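Local coordinates for penicillin-binding protein (Bacillus halodurans, PDB 3TG9) that probably binds penicillin-type beta-lactams through an active-site serine, as expected of a membrane-associated member of the serine beta-lactamase and penicillin-binding protein family, at residues K58-I63 and G228-T233; L162-V167 and Q173-A178. All blocks are in the same frame, centred on the assembly; numbering follows the deposited sequence.

Interaction 1 (K58-I63 and G228-T233); sequences KLFTAI and GGAYVT
Phe60 reaches from helix 58-70 to segment 228-233 and meets it with the CE2 side of its ring. CE2 lies 4.4 Å from the methyl CB of Ala230 and equally 4.4 Å from CG1 of Val232. The valine methyl comes to the ring edge, near its plane; at these distances both are loose apolar contacts. Ala230 and Val232 both point toward the helix, while Tyr231 between them points away, the alternation expected of an extended chain, and its ring meets that of Phe192. A small and a branched apolar residue suit a place beside a flat ring. The Phe60 ring also meets that of Phe181 with the planes nearly perpendicular (about 85°), and touches Met237 and Leu240 of helix 234-245. The helix start carries an SxxK pattern, Ser55 and Lys58, consistent with the active-site motif of serine beta-lactamases and penicillin-binding proteins. Lys58 has no direct contact with 228-233, but its NZ is hydrogen-bonded to the carbonyl O of Asp227, just before that segment, and to Tyr152 and Asn154. Thr61 OG1 bonds to the carbonyl O of Ser226. Farther along, backbone bonds tie Ala230 to Ile53 and Val232 to Phe51, pairing strand 231-232 antiparallel with strand 51-52.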
loop_
_atom_site.group_PDB
_atom_site.type_symbol
_atom_site.label_atom_id
_atom_site.label_comp_id
_atom_site.label_asym_id
_atom_site.label_seq_id
_atom_site.Cartn_x
_atom_site.Cartn_y
_atom_site.Cartn_z
ATOM N N LYS B 58 17.369 13.892 6.042
ATOM C CA LYS B 58 18.104 14.045 7.296
ATOM C C LYS B 58 18.595 15.483 7.427
ATOM O O LYS B 58 18.741 15.993 8.536
ATOM C CB LYS B 58 19.294 13.089 7.371
ATOM C CG LYS B 58 18.933 11.665 7.745
ATOM C CD LYS B 58 20.167 10.873 8.179
ATOM C CE LYS B 58 19.750 9.536 8.765
ATOM N NZ LYS B 58 19.212 8.635 7.718
ATOM N N LEU B 59 18.845 16.127 6.287
ATOM C CA LEU B 59 19.235 17.537 6.245
ATOM C C LEU B 59 18.172 18.458 6.853
ATOM O O LEU B 59 18.512 19.425 7.544
ATOM C CB LEU B 59 19.531 17.977 4.807
ATOM C CG LEU B 59 19.852 19.464 4.591
ATOM C CD1 LEU B 59 20.997 19.924 5.479
ATOM C CD2 LEU B 59 20.189 19.713 3.141
ATOM N N PHE B 60 16.897 18.166 6.577
ATOM C CA PHE B 60 15.795 18.971 7.099
ATOM C C PHE B 60 15.736 18.806 8.610
ATOM O O PHE B 60 15.374 19.731 9.334
ATOM C CB PHE B 60 14.428 18.555 6.511
ATOM C CG PHE B 60 14.411 18.394 5.008
ATOM C CD1 PHE B 60 15.442 18.879 4.218
ATOM C CD2 PHE B 60 13.337 17.766 4.385
ATOM C CE1 PHE B 60 15.413 18.722 2.836
ATOM C CE2 PHE B 60 13.302 17.607 3.006
ATOM C CZ PHE B 60 14.350 18.086 2.234
ATOM N N THR B 61 16.072 17.610 9.084
ATOM C CA THR B 61 16.109 17.353 10.517
ATOM C C THR B 61 17.210 18.188 11.161
ATOM O O THR B 61 17.008 18.788 12.214
ATOM C CB THR B 61 16.341 15.865 10.818
ATOM O OG1 THR B 61 15.346 15.089 10.146
ATOM C CG2 THR B 61 16.265 15.597 12.308
ATOM N N ALA B 62 18.369 18.242 10.514
ATOM C CA ALA B 62 19.491 19.022 11.033
ATOM C C ALA B 62 19.161 20.504 11.017
ATOM O O ALA B 62 19.449 21.223 11.972
ATOM C CB ALA B 62 20.741 18.749 10.237
ATOM N N ILE B 63 18.552 20.961 9.929
ATOM C CA ILE B 63 18.151 22.358 9.820
ATOM C C ILE B 63 17.205 22.715 10.969
ATOM O O ILE B 63 17.354 23.749 11.620
ATOM C CB ILE B 63 17.450 22.632 8.476
ATOM C CG1 ILE B 63 18.405 22.390 7.308
ATOM C CG2 ILE B 63 16.892 24.059 8.426
ATOM C CD1 ILE B 63 17.788 22.692 5.945
ATOM N N GLY B 228 14.266 9.772 7.304
ATOM C CA GLY B 228 14.082 9.635 5.874
ATOM C C GLY B 228 12.638 9.590 5.424
ATOM O O GLY B 228 11.714 9.553 6.237
ATOM N N GLY B 229 12.442 9.618 4.112
ATOM C CA GLY B 229 11.139 9.333 3.549
ATOM C C GLY B 229 10.262 10.518 3.182
ATOM O O GLY B 229 9.110 10.311 2.794
ATOM N N ALA B 230 10.774 11.743 3.302
ATOM C CA ALA B 230 9.988 12.913 2.902
ATOM C C ALA B 230 9.867 12.995 1.382
ATOM O O ALA B 230 10.632 12.354 0.655
ATOM C CB ALA B 230 10.588 14.188 3.455
ATOM N N TYR B 231 8.895 13.775 0.909
ATOM C CA TYR B 231 8.652 13.942 -0.523
ATOM C C TYR B 231 8.928 15.379 -0.946
ATOM O O TYR B 231 8.589 16.310 -0.227
ATOM C CB TYR B 231 7.203 13.611 -0.875
ATOM C CG TYR B 231 6.817 12.134 -0.801
ATOM C CD1 TYR B 231 6.739 11.359 -1.956
ATOM C CD2 TYR B 231 6.506 11.528 0.411
ATOM C CE1 TYR B 231 6.380 10.016 -1.909
ATOM C CE2 TYR B 231 6.135 10.165 0.470
ATOM C CZ TYR B 231 6.073 9.425 -0.696
ATOM O OH TYR B 231 5.704 8.095 -0.669
ATOM N N VAL B 232 9.541 15.555 -2.111
ATOM C CA VAL B 232 9.700 16.878 -2.693
ATOM C C VAL B 232 9.646 16.740 -4.199
ATOM O O VAL B 232 9.713 15.627 -4.725
ATOM C CB VAL B 232 11.066 17.514 -2.334
ATOM C CG1 VAL B 232 11.232 17.638 -0.825
ATOM C CG2 VAL B 232 12.197 16.708 -2.942
ATOM N N THR B 233 9.515 17.877 -4.880
ATOM C CA THR B 233 9.761 17.966 -6.314
ATOM C C THR B 233 11.201 18.441 -6.483
ATOM O O THR B 233 11.766 19.030 -5.561
ATOM C CB THR B 233 8.853 19.015 -6.969
ATOM O OG1 THR B 233 9.105 20.291 -6.370
ATOM C CG2 THR B 233 7.376 18.654 -6.789
#

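Interaction 2 (L162-V167 and Q173-A178); sequences LVVESV and QEYVEA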
loop_
_atom_site.group_PDB
_atom_site.type_symbol
_atom_site.label_atom_id
_atom_site.label_comp_id
_atom_site.label_asym_id
_atom_site.label_seq_id
_atom_site.Cartn_x
_atom_site.Cartn_y
_atom_site.Cartn_z
ATOM N N LEU B 162 12.608 13.257 17.800
ATOM C CA LEU B 162 11.934 13.268 19.090
ATOM C C LEU B 162 12.320 14.498 19.914
ATOM O O LEU B 162 11.517 15.014 20.688
ATOM C CB LEU B 162 12.228 11.974 19.850
ATOM C CG LEU B 162 11.502 10.787 19.212
ATOM C CD1 LEU B 162 11.900 9.460 19.838
ATOM C CD2 LEU B 162 9.998 10.999 19.305
ATOM N N VAL B 163 13.546 14.977 19.742
ATOM C CA VAL B 163 13.962 16.195 20.420
ATOM C C VAL B 163 13.227 17.396 19.840
ATOM O O VAL B 163 12.731 18.244 20.578
ATOM C CB VAL B 163 15.485 16.405 20.344
ATOM C CG1 VAL B 163 15.854 17.795 20.837
ATOM C CG2 VAL B 163 16.203 15.327 21.155
ATOM N N VAL B 164 13.136 17.456 18.516
ATOM C CA VAL B 164 12.425 18.548 17.867
ATOM C C VAL B 164 10.990 18.626 18.362
ATOM O O VAL B 164 10.464 19.714 18.595
ATOM C CB VAL B 164 12.431 18.406 16.333
ATOM C CG1 VAL B 164 11.420 19.366 15.703
ATOM C CG2 VAL B 164 13.827 18.661 15.781
ATOM N N GLU B 165 10.360 17.465 18.527
ATOM C CA GLU B 165 8.977 17.397 18.978
ATOM C C GLU B 165 8.869 17.834 20.427
ATOM O O GLU B 165 7.988 18.618 20.796
ATOM C CB GLU B 165 8.431 15.970 18.825
ATOM C CG GLU B 165 8.212 15.543 17.386
ATOM C CD GLU B 165 7.554 14.177 17.258
ATOM O OE1 GLU B 165 7.593 13.384 18.223
ATOM O OE2 GLU B 165 7.001 13.896 16.175
ATOM N N SER B 166 9.778 17.314 21.241
ATOM C CA SER B 166 9.773 17.563 22.677
ATOM C C SER B 166 10.036 19.030 22.994
ATOM O O SER B 166 9.476 19.581 23.945
ATOM C CB SER B 166 10.813 16.675 23.364
ATOM O OG SER B 166 10.668 16.708 24.772
ATOM N N VAL B 167 10.888 19.657 22.188
ATOM C CA VAL B 167 11.234 21.063 22.364
ATOM C C VAL B 167 10.183 21.989 21.771
ATOM O O VAL B 167 9.903 23.053 22.321
ATOM C CB VAL B 167 12.599 21.393 21.702
ATOM C CG1 VAL B 167 12.826 22.893 21.655
ATOM C CG2 VAL B 167 13.743 20.677 22.427
ATOM N N GLN B 173 6.903 16.345 11.645
ATOM C CA GLN B 173 6.395 16.711 10.325
ATOM C C GLN B 173 5.801 18.121 10.293
ATOM O O GLN B 173 6.048 18.901 9.357
ATOM C CB GLN B 173 5.352 15.680 9.868
ATOM C CG GLN B 173 5.901 14.249 9.704
ATOM C CD GLN B 173 6.083 13.496 11.024
ATOM O OE1 GLN B 173 5.758 14.005 12.098
ATOM N NE2 GLN B 173 6.594 12.263 10.941
ATOM N N GLU B 174 5.019 18.443 11.316
ATOM C CA GLU B 174 4.442 19.770 11.445
ATOM C C GLU B 174 5.537 20.829 11.525
ATOM O O GLU B 174 5.456 21.868 10.865
ATOM C CB GLU B 174 3.544 19.852 12.679
ATOM C CG GLU B 174 2.148 19.312 12.460
ATOM C CD GLU B 174 1.369 19.181 13.754
ATOM O OE1 GLU B 174 1.992 19.171 14.835
ATOM O OE2 GLU B 174 0.128 19.071 13.688
ATOM N N TYR B 175 6.560 20.566 12.333
ATOM C CA TYR B 175 7.648 21.520 12.482
ATOM C C TYR B 175 8.323 21.799 11.138
ATOM O O TYR B 175 8.491 22.956 10.743
ATOM C CB TYR B 175 8.681 21.056 13.513
ATOM C CG TYR B 175 9.729 22.126 13.778
ATOM C CD1 TYR B 175 9.630 22.965 14.883
ATOM C CD2 TYR B 175 10.786 22.329 12.897
ATOM C CE1 TYR B 175 10.565 23.964 15.116
ATOM C CE2 TYR B 175 11.730 23.328 13.125
ATOM C CZ TYR B 175 11.613 24.139 14.237
ATOM O OH TYR B 175 12.542 25.136 14.476
ATOM N N VAL B 176 8.690 20.738 10.427
ATOM C CA VAL B 176 9.462 20.891 9.198
ATOM C C VAL B 176 8.670 21.560 8.083
ATOM O O VAL B 176 9.174 22.456 7.406
ATOM C CB VAL B 176 10.032 19.542 8.711
ATOM C CG1 VAL B 176 10.661 19.694 7.335
ATOM C CG2 VAL B 176 11.056 19.013 9.708
ATOM N N GLU B 177 7.432 21.122 7.888
ATOM C CA GLU B 177 6.577 21.693 6.852
ATOM C C GLU B 177 6.344 23.191 7.102
ATOM O O GLU B 177 6.207 23.985 6.161
ATOM C CB GLU B 177 5.252 20.903 6.765
ATOM C CG GLU B 177 5.485 19.401 6.489
ATOM C CD GLU B 177 4.209 18.563 6.387
ATOM O OE1 GLU B 177 3.231 18.838 7.122
ATOM O OE2 GLU B 177 4.195 17.601 5.583
ATOM N N ALA B 178 6.331 23.578 8.373
ATOM C CA ALA B 178 6.100 24.968 8.750
ATOM C C ALA B 178 7.391 25.802 8.763
ATOM O O ALA B 178 7.453 26.876 8.168
ATOM C CB ALA B 178 5.412 25.030 10.110
HETATM O O HOH W 1 5.831 12.084 14.594
#
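Val164 and Tyr175 face each other between two helices, with the valine methyl CG1 lying over one face of the phenol ring. CG1 is 3.8 Å from Tyr175 CG and 4.2 Å from the ring centroid, 27° off the ring normal, a CH-pi contact displaced toward the root of the ring; Tyr175 CB is 3.9 Å from the same methyl. The two side chains cross at about a right angle. Each takes the same first torsion: CG1 of Val164 stands opposite its backbone N (167°), and so does CG of Tyr175 (-174°), which directs the methyl and the ring into the space between the helices. A branched valine offers a compact methyl to a flat surface, and a tyrosine can give that surface to the core while its hydroxyl, hydrogen-bonded to Gln67, is satisfied at the far end.

A polar pair flanks this apolar one. Glu165 OE2 and Gln173 OE1 are both acceptors and stay 4.3 Å apart, joined by a water that donates to each, at 2.7 Å from Glu165 OE2 and 3.2 Å from Gln173 OE1. The same carboxylate oxygen accepts from the backbone N of Phe172 and forms a salt bridge with Arg129, so several donors converge on it and would probably favour the charged form. Gln173 NE2 in turn donates to Gly224 O, which fixes which end of the amide faces the water.

Helices 155-168 and 172-182 follow one another along the chain, joined by a short turn. Helix 58-70 packs against both: Ile65 touches Val164, Leu68 touches Val167, and Ala64 and Leu68 both touch Tyr175.

Interaction 2 is nested between the two halves of interaction 1: helix 58-70 comes first, then helices 155-168 and 172-182, then strand 231-232. The two contact centres lie about 12 Å apart, and CB of Phe60 joins them, 4.0 Å from CG1 of Val176. Helix 58-70 is the common element: Phe60 meets the strand, and Ala64, Ile65 and Leu68, one to two turns later, pack on helices 155-168 and 172-182. The centre of interaction 1 lies about 4 Å from the centre of the chain in space, that of interaction 2 about 15 Å. Helix 58-70, which begins with the lysine of the probable SxxK motif, is thus packed by much later parts of the chain.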